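Local atomic coordinates of AlyQ (Persicobacter sp. CCB-QB2, PDB entry 7D2A), a protein that binds uronic acid sugars of alginate, including 4,5-unsaturated mannuronic acid, through its family 32 carbohydrate-binding module. Residues P24-T27 / S33-W36; A60-G65 / G89-Q94; S73-L76 / S82-E85. All blocks are in the same frame, centred on the assembly; numbering follows the deposited sequence.

Interaction 1. Residues P24-T27 / S33-W36. With CA (calcium ion), chain C; MAW (4-deoxy-alpha-L-erythro-hex-4-enopyranuronic acid), chain B.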
loop_
_atom_site.group_PDB
_atom_site.type_symbol
_atom_site.label_atom_id
_atom_site.label_comp_id
_atom_site.label_asym_id
_atom_site.label_seq_id
_atom_site.Cartn_x
_atom_site.Cartn_y
_atom_site.Cartn_z
ATOM N N PRO A 24 -8.100 6.873 -3.846
ATOM C CA PRO A 24 -7.017 6.506 -2.924
ATOM C C PRO A 24 -7.469 6.312 -1.478
ATOM O O PRO A 24 -7.083 5.337 -0.795
ATOM C CB PRO A 24 -6.043 7.655 -3.138
ATOM C CG PRO A 24 -6.185 7.988 -4.587
ATOM C CD PRO A 24 -7.675 7.942 -4.767
ATOM N N GLU A 25 -8.332 7.214 -1.014
ATOM C CA GLU A 25 -8.835 7.233 0.383
ATOM C C GLU A 25 -9.691 6.007 0.682
ATOM O O GLU A 25 -9.903 5.736 1.839
ATOM C CB GLU A 25 -9.651 8.502 0.653
ATOM C CG GLU A 25 -11.094 8.450 0.177
ATOM C CD GLU A 25 -11.832 9.784 0.257
ATOM O OE1 GLU A 25 -11.735 10.500 1.313
ATOM O OE2 GLU A 25 -12.415 10.140 -0.734
ATOM N N ASN A 26 -10.114 5.266 -0.332
ATOM C CA ASN A 26 -10.862 4.030 -0.056
ATOM C C ASN A 26 -9.987 2.990 0.669
ATOM O O ASN A 26 -10.492 1.977 1.179
ATOM C CB ASN A 26 -11.429 3.422 -1.325
ATOM C CG ASN A 26 -12.586 4.223 -1.882
ATOM O OD1 ASN A 26 -13.093 5.183 -1.272
ATOM N ND2 ASN A 26 -12.989 3.818 -3.064
ATOM N N THR A 27 -8.671 3.147 0.634
ATOM C CA THR A 27 -7.758 2.201 1.318
ATOM C C THR A 27 -7.726 2.409 2.819
ATOM O O THR A 27 -7.141 1.573 3.503
ATOM C CB THR A 27 -6.334 2.294 0.767
ATOM O OG1 THR A 27 -5.837 3.623 0.930
ATOM C CG2 THR A 27 -6.283 1.940 -0.694
ATOM N N SER A 33 -14.720 -3.857 1.010
ATOM C CA SER A 33 -15.521 -3.814 -0.242
ATOM C C SER A 33 -15.243 -2.547 -1.050
ATOM O O SER A 33 -15.852 -2.407 -2.143
ATOM C CB SER A 33 -17.005 -3.941 0.044
ATOM O OG SER A 33 -17.537 -2.735 0.543
ATOM N N THR A 34 -14.378 -1.654 -0.555
ATOM C CA THR A 34 -14.030 -0.420 -1.294
ATOM C C THR A 34 -12.544 -0.436 -1.563
ATOM O O THR A 34 -11.776 -0.919 -0.684
ATOM C CB THR A 34 -14.419 0.817 -0.509
ATOM O OG1 THR A 34 -13.588 0.827 0.642
ATOM C CG2 THR A 34 -15.896 0.846 -0.180
ATOM N N ARG A 35 -12.133 0.070 -2.714
ATOM C CA ARG A 35 -10.744 -0.073 -3.175
ATOM C C ARG A 35 -10.244 1.225 -3.796
ATOM O O ARG A 35 -11.038 2.077 -4.246
ATOM C CB ARG A 35 -10.596 -1.176 -4.227
ATOM C CG ARG A 35 -11.279 -0.880 -5.546
ATOM C CD ARG A 35 -11.280 -2.077 -6.461
ATOM N NE ARG A 35 -11.866 -1.783 -7.759
ATOM C CZ ARG A 35 -13.144 -2.003 -8.092
ATOM N NH1 ARG A 35 -14.014 -2.501 -7.213
ATOM N NH2 ARG A 35 -13.545 -1.753 -9.330
ATOM N N TRP A 36 -8.915 1.322 -3.883
ATOM C CA TRP A 36 -8.254 2.198 -4.871
ATOM C C TRP A 36 -7.873 1.337 -6.066
ATOM O O TRP A 36 -7.358 0.199 -5.857
ATOM C CB TRP A 36 -6.974 2.764 -4.243
ATOM C CG TRP A 36 -6.031 3.347 -5.249
ATOM C CD1 TRP A 36 -6.204 4.457 -5.997
ATOM C CD2 TRP A 36 -4.747 2.823 -5.620
ATOM N NE1 TRP A 36 -5.135 4.696 -6.808
ATOM C CE2 TRP A 36 -4.213 3.701 -6.593
ATOM C CE3 TRP A 36 -3.988 1.723 -5.216
ATOM C CZ2 TRP A 36 -2.934 3.526 -7.153
ATOM C CZ3 TRP A 36 -2.768 1.507 -5.815
ATOM C CH2 TRP A 36 -2.228 2.420 -6.747
HETATM CA CA CA C . -11.506 0.063 1.623
HETATM C C1 MAW B . -11.116 -3.192 -13.846
HETATM C C2 MAW B . -11.904 -2.201 -13.086
HETATM O O2 MAW B . -13.030 -2.777 -12.364
HETATM C C3 MAW B . -10.912 -1.524 -12.102
HETATM O O3 MAW B . -11.600 -0.789 -11.107
HETATM C C4 MAW B . -10.027 -2.604 -11.460
HETATM C C5 MAW B . -10.014 -3.855 -11.849
HETATM O O5 MAW B . -10.813 -4.298 -12.980
HETATM C C6 MAW B . -9.197 -4.885 -11.277
HETATM O O6A MAW B . -9.255 -6.040 -11.806
HETATM O O6B MAW B . -8.391 -4.640 -10.300
#
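Trp-36 lays its indole obliquely against the ring of Pro-24, whose CG comes to 3.8 Å from CD1 of Trp-36. A chi1 of 164° swings the indole there, and CB of Trp-36 lies 3.7 Å from the methyl CG2 of Thr-27, the two side chains running side by side. Asn-26 reaches across with its amide: ND2 donates to Arg-35 O over 2.9 Å, bent to 155° at the hydrogen, the donor standing above the carbonyl plane while the oxygen stays close to the plane of the amide. A calcium ion also ties the segments together. Asn-26 O binds it at 2.2 Å, and Thr-34 grips it twice, through its backbone O and through OG1 at 2.4 Å; Asp-29, Asn-31, Thr-127 and Glu-128 complete the site. Arg-35 turns away from 24-27 and stretches out to the sugar, NH2 meeting MAW O3 edge-on in the guanidinium plane at 2.8 Å and 175°, while NE bonds Ser-37. Metal and glycan sites thus share one short segment. The 3-10 turn 24-27 rests on strands 13-16 and 43-49, and Trp-36, its NE1 bonded to Ala-18 O, opens strand 36-39 beside strand 123-133.

Interaction 2. Residues A60-G65 / G89-Q94. With MAW (4-deoxy-alpha-L-erythro-hex-4-enopyranuronic acid), chain B.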
loop_
_atom_site.group_PDB
_atom_site.type_symbol
_atom_site.label_atom_id
_atom_site.label_comp_id
_atom_site.label_asym_id
_atom_site.label_seq_id
_atom_site.Cartn_x
_atom_site.Cartn_y
_atom_site.Cartn_z
ATOM N N ALA A 60 -1.359 -4.680 3.625
ATOM C CA ALA A 60 -2.280 -4.351 2.509
ATOM C C ALA A 60 -3.209 -5.522 2.261
ATOM O O ALA A 60 -2.776 -6.695 2.286
ATOM C CB ALA A 60 -1.548 -3.964 1.246
ATOM N N ALA A 61 -4.464 -5.183 2.061
ATOM C CA ALA A 61 -5.503 -6.109 1.568
ATOM C C ALA A 61 -5.712 -5.824 0.099
ATOM O O ALA A 61 -5.927 -4.666 -0.296
ATOM C CB ALA A 61 -6.776 -5.961 2.372
ATOM N N TRP A 62 -5.698 -6.878 -0.695
ATOM C CA TRP A 62 -5.749 -6.796 -2.164
ATOM C C TRP A 62 -7.135 -7.124 -2.707
ATOM O O TRP A 62 -7.802 -8.035 -2.209
ATOM C CB TRP A 62 -4.708 -7.730 -2.743
ATOM C CG TRP A 62 -3.323 -7.311 -2.382
ATOM C CD1 TRP A 62 -2.608 -7.766 -1.316
ATOM C CD2 TRP A 62 -2.490 -6.390 -3.087
ATOM N NE1 TRP A 62 -1.404 -7.122 -1.258
ATOM C CE2 TRP A 62 -1.281 -6.289 -2.346
ATOM C CE3 TRP A 62 -2.663 -5.617 -4.244
ATOM C CZ2 TRP A 62 -0.246 -5.446 -2.775
ATOM C CZ3 TRP A 62 -1.655 -4.776 -4.641
ATOM C CH2 TRP A 62 -0.467 -4.686 -3.901
ATOM N N TYR A 63 -7.545 -6.352 -3.699
ATOM C CA TYR A 63 -8.825 -6.632 -4.402
ATOM C C TYR A 63 -8.692 -7.982 -5.088
ATOM O O TYR A 63 -7.666 -8.215 -5.735
ATOM C CB TYR A 63 -9.086 -5.562 -5.451
ATOM C CG TYR A 63 -10.342 -5.730 -6.262
ATOM C CD1 TYR A 63 -11.591 -5.688 -5.664
ATOM C CD2 TYR A 63 -10.255 -5.887 -7.631
ATOM C CE1 TYR A 63 -12.740 -5.775 -6.422
ATOM C CE2 TYR A 63 -11.406 -5.958 -8.398
ATOM C CZ TYR A 63 -12.635 -5.922 -7.789
ATOM O OH TYR A 63 -13.743 -6.037 -8.595
ATOM N N ASN A 64 -9.679 -8.859 -4.931
ATOM C CA ASN A 64 -9.605 -10.223 -5.507
ATOM C C ASN A 64 -8.342 -10.911 -4.983
ATOM O O ASN A 64 -7.677 -11.688 -5.709
ATOM C CB ASN A 64 -9.672 -10.202 -7.031
ATOM C CG ASN A 64 -11.045 -9.865 -7.561
ATOM O OD1 ASN A 64 -12.022 -9.936 -6.828
ATOM N ND2 ASN A 64 -11.109 -9.494 -8.822
ATOM N N GLY A 65 -7.982 -10.625 -3.734
ATOM C CA GLY A 65 -6.697 -11.048 -3.193
ATOM C C GLY A 65 -6.620 -12.539 -3.013
ATOM O O GLY A 65 -5.478 -13.059 -2.884
ATOM N N GLY A 89 7.940 -7.420 -3.514
ATOM C CA GLY A 89 7.448 -8.793 -3.544
ATOM C C GLY A 89 6.180 -8.903 -4.348
ATOM O O GLY A 89 5.895 -8.042 -5.201
ATOM N N THR A 90 5.436 -9.942 -4.037
ATOM C CA THR A 90 4.191 -10.295 -4.731
ATOM C C THR A 90 3.207 -10.718 -3.650
ATOM O O THR A 90 3.606 -11.483 -2.792
ATOM C CB THR A 90 4.418 -11.450 -5.701
ATOM O OG1 THR A 90 5.469 -11.045 -6.583
ATOM C CG2 THR A 90 3.177 -11.796 -6.466
ATOM N N SER A 91 1.991 -10.268 -3.742
ATOM C CA SER A 91 0.939 -10.628 -2.781
ATOM C C SER A 91 0.759 -12.137 -2.885
ATOM O O SER A 91 1.085 -12.754 -3.945
ATOM C CB SER A 91 -0.312 -9.863 -3.029
ATOM O OG SER A 91 -0.938 -10.265 -4.232
ATOM N N SER A 92 0.183 -12.744 -1.850
ATOM C CA SER A 92 0.117 -14.217 -1.736
ATOM C C SER A 92 -0.871 -14.826 -2.735
ATOM O O SER A 92 -0.654 -16.004 -3.105
ATOM C CB SER A 92 -0.206 -14.624 -0.345
ATOM O OG SER A 92 -1.540 -14.336 -0.016
ATOM N N GLY A 93 -1.929 -14.094 -3.093
ATOM C CA GLY A 93 -3.059 -14.671 -3.828
ATOM C C GLY A 93 -3.872 -15.647 -2.989
ATOM O O GLY A 93 -4.731 -16.357 -3.564
ATOM N N GLN A 94 -3.779 -15.601 -1.653
ATOM C CA GLN A 94 -4.373 -16.621 -0.743
ATOM C C GLN A 94 -5.287 -16.028 0.320
ATOM O O GLN A 94 -5.797 -16.813 1.125
ATOM C CB GLN A 94 -3.237 -17.425 -0.140
ATOM C CG GLN A 94 -2.504 -18.266 -1.182
ATOM C CD GLN A 94 -1.182 -18.777 -0.644
ATOM O OE1 GLN A 94 -1.099 -19.299 0.437
ATOM N NE2 GLN A 94 -0.080 -18.479 -1.299
HETATM C C1 MAW B . -11.116 -3.192 -13.846
HETATM C C2 MAW B . -11.904 -2.201 -13.086
HETATM O O2 MAW B . -13.030 -2.777 -12.364
HETATM C C3 MAW B . -10.912 -1.524 -12.102
HETATM O O3 MAW B . -11.600 -0.789 -11.107
HETATM C C4 MAW B . -10.027 -2.604 -11.460
HETATM C C5 MAW B . -10.014 -3.855 -11.849
HETATM O O5 MAW B . -10.813 -4.298 -12.980
HETATM C C6 MAW B . -9.197 -4.885 -11.277
HETATM O O6A MAW B . -9.255 -6.040 -11.806
HETATM O O6B MAW B . -8.391 -4.640 -10.300
HETATM O O HOH W 1 -3.291 -11.573 -2.507
#
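Gly-65 and Gly-93 bring the two backbones to 5.2 Å, CA to CA, just beyond the ends of their strands. Residues Trp-62 to Gly-65 form a type II beta turn, and a CB on Gly-65 would run into Trp-62 O. The carbonyl of Gly-65 faces the other segment: Gly-93 CA makes a CA-H...O contact with Gly-65 O at 3.1 Å, and one water bridges the pair, donating to Gly-65 O at 2.7 Å and accepting from Gly-93 N at 2.9 Å. Gly-93 has positive phi (69°), and the bend around it is an ST turn, Gln-94 N donating to Ser-92 OG at 3.0 Å.

Deeper in, Ser-91 presses its CB onto one face of the Trp-62 indole, a CH-pi contact 3.6 Å from the centroid of the five-membered ring and 18° off its normal. The carbon sits nearest the nitrogen side, 3.4 Å from NE1 of Trp-62. The polar atoms bond outside the pair: NE1 of Trp-62 to the hydroxyl of Tyr-101, Ser-91 OG to the backbone N of Ser-70. A leucine in place of Trp-62 would probably leave Ser-91 CB without its aromatic face and the Tyr-101 hydroxyl without its indole partner.

Tyr-63, next along, holds CG anti to its backbone N (chi1 179°), which extends its ring to the glycan, CD2 lying 3.5 Å from MAW O6B; Arg-35 makes a cation-pi contact with that ring. At the end of strand 52-62, Trp-62 thus packs inward with Ile-126 and Phe-72, while Tyr-63, in the turn that follows, lines the sugar pocket, consistent with the beta-sandwich of F5/8 type C domains, in which loops at one end of the sandwich carry the binding site.

Interaction 3. Residues S73-L76 / S82-E85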
loop_
_atom_site.group_PDB
_atom_site.type_symbol
_atom_site.label_atom_id
_atom_site.label_comp_id
_atom_site.label_asym_id
_atom_site.label_seq_id
_atom_site.Cartn_x
_atom_site.Cartn_y
_atom_site.Cartn_z
ATOM N N SER A 73 6.130 -2.928 -4.650
ATOM C CA SER A 73 7.270 -2.540 -3.824
ATOM C C SER A 73 6.769 -1.457 -2.879
ATOM O O SER A 73 5.793 -0.737 -3.195
ATOM C CB SER A 73 8.459 -2.175 -4.629
ATOM O OG SER A 73 8.225 -1.028 -5.360
ATOM N N ILE A 74 7.438 -1.347 -1.747
ATOM C CA ILE A 74 7.154 -0.319 -0.728
ATOM C C ILE A 74 8.384 0.570 -0.619
ATOM O O ILE A 74 9.505 0.017 -0.421
ATOM C CB ILE A 74 6.786 -0.978 0.611
ATOM C CG1 ILE A 74 5.640 -1.994 0.462
ATOM C CG2 ILE A 74 6.499 0.077 1.672
ATOM C CD1 ILE A 74 5.340 -2.772 1.717
ATOM N N SER A 75 8.170 1.851 -0.641
ATOM C CA SER A 75 9.251 2.844 -0.439
ATOM C C SER A 75 8.815 3.820 0.621
ATOM O O SER A 75 7.607 4.052 0.827
ATOM C CB SER A 75 9.659 3.515 -1.724
ATOM O OG SER A 75 8.601 4.245 -2.355
ATOM N N LEU A 76 9.755 4.361 1.360
ATOM C CA LEU A 76 9.362 5.313 2.408
ATOM C C LEU A 76 10.420 6.386 2.618
ATOM O O LEU A 76 11.530 6.350 2.054
ATOM C CB LEU A 76 9.016 4.552 3.687
ATOM C CG LEU A 76 10.023 3.515 4.179
ATOM C CD1 LEU A 76 11.354 4.151 4.475
ATOM C CD2 LEU A 76 9.481 2.788 5.422
ATOM N N SER A 82 12.031 11.383 -3.233
ATOM C CA SER A 82 13.334 10.731 -2.906
ATOM C C SER A 82 13.133 9.695 -1.794
ATOM O O SER A 82 13.892 9.652 -0.851
ATOM C CB SER A 82 14.367 11.758 -2.482
ATOM O OG SER A 82 14.040 12.288 -1.201
ATOM N N LEU A 83 12.123 8.876 -1.943
ATOM C CA LEU A 83 11.844 7.749 -1.037
ATOM C C LEU A 83 12.864 6.629 -1.261
ATOM O O LEU A 83 13.536 6.578 -2.333
ATOM C CB LEU A 83 10.416 7.306 -1.361
ATOM C CG LEU A 83 9.329 8.354 -1.104
ATOM C CD1 LEU A 83 7.991 7.771 -1.609
ATOM C CD2 LEU A 83 9.238 8.712 0.360
ATOM N N THR A 84 12.968 5.738 -0.301
ATOM C CA THR A 84 13.865 4.591 -0.314
ATOM C C THR A 84 13.013 3.333 -0.362
ATOM O O THR A 84 12.143 3.201 0.502
ATOM C CB THR A 84 14.786 4.641 0.915
ATOM O OG1 THR A 84 15.494 5.890 0.772
ATOM C CG2 THR A 84 15.696 3.456 0.954
ATOM N N GLU A 85 13.382 2.360 -1.205
ATOM C CA GLU A 85 12.670 1.071 -1.290
ATOM C C GLU A 85 13.053 0.199 -0.080
ATOM O O GLU A 85 14.233 -0.072 0.140
ATOM C CB GLU A 85 12.927 0.342 -2.614
ATOM C CG GLU A 85 12.092 -0.901 -2.739
ATOM C CD GLU A 85 12.226 -1.566 -4.096
ATOM O OE1 GLU A 85 11.969 -0.872 -5.118
ATOM O OE2 GLU A 85 12.716 -2.674 -4.102
HETATM O O HOH W 2 10.583 -1.636 -7.158
HETATM O O HOH W 3 9.474 1.126 -4.259
HETATM O O HOH W 4 14.223 7.968 1.688
#
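Leu-76 and Thr-84 exchange two backbone hydrogen bonds, each 2.8 Å: Leu-76 N to Thr-84 O, and Thr-84 N to Leu-76 O, the second straighter at 169° against 156°. They form an antiparallel hydrogen-bonded pair; Ser-75 and Glu-85 make the adjoining non-hydrogen-bonded one, their CA atoms only 3.9 Å apart, with Ser-75 CA leaning on Thr-84 O. A water links the two segments beside the Leu-76 pair, donating to both Leu-76 O and Ser-82 O and accepting from Thr-84 OG1 at 2.6 Å. Glu-85, extended with CG anti to the backbone N (chi1 -174°), runs back along strand 70-77 until OE1 stands 3.8 Å from Ser-73 OG. Two waters span that gap; one donates to OE1 of Glu-85 at 2.6 Å, the other only weakly. Leu-83 folds over the same face as Ser-75: its CD1 meets Ser-75 OG at 3.7 Å, and CD2 lies 3.5 Å from the backbone C of Leu-76. On the other face Ile-74 and Leu-76 pack inward on Tyr-101 and Phe-103 of the second sheet. The hairpin is therefore joined here by its backbone bonds, while the Glu-85 carboxylate and the Ser-73 hydroxyl are linked through water.

In the fold
Interaction 2 is the buried contact of the three; interactions 1 and 3 are partly buried, and lie on opposite sides of the chain's centre with about 9 Å between nearest atoms. Interactions 1 and 2 meet at the sugar: each contributes one residue, Arg-35 and Tyr-63, to the same pocket. Interactions 2 and 3 share strand 84-90, the hairpin of 3 being nested in the loop that 2 closes. Chemistry follows place: metal coordination links the two parts of the irregular loop of 1, an aromatic face and a bridging water join the strand ends of 2, and regular ladder bonds hold the sheet edge in 3.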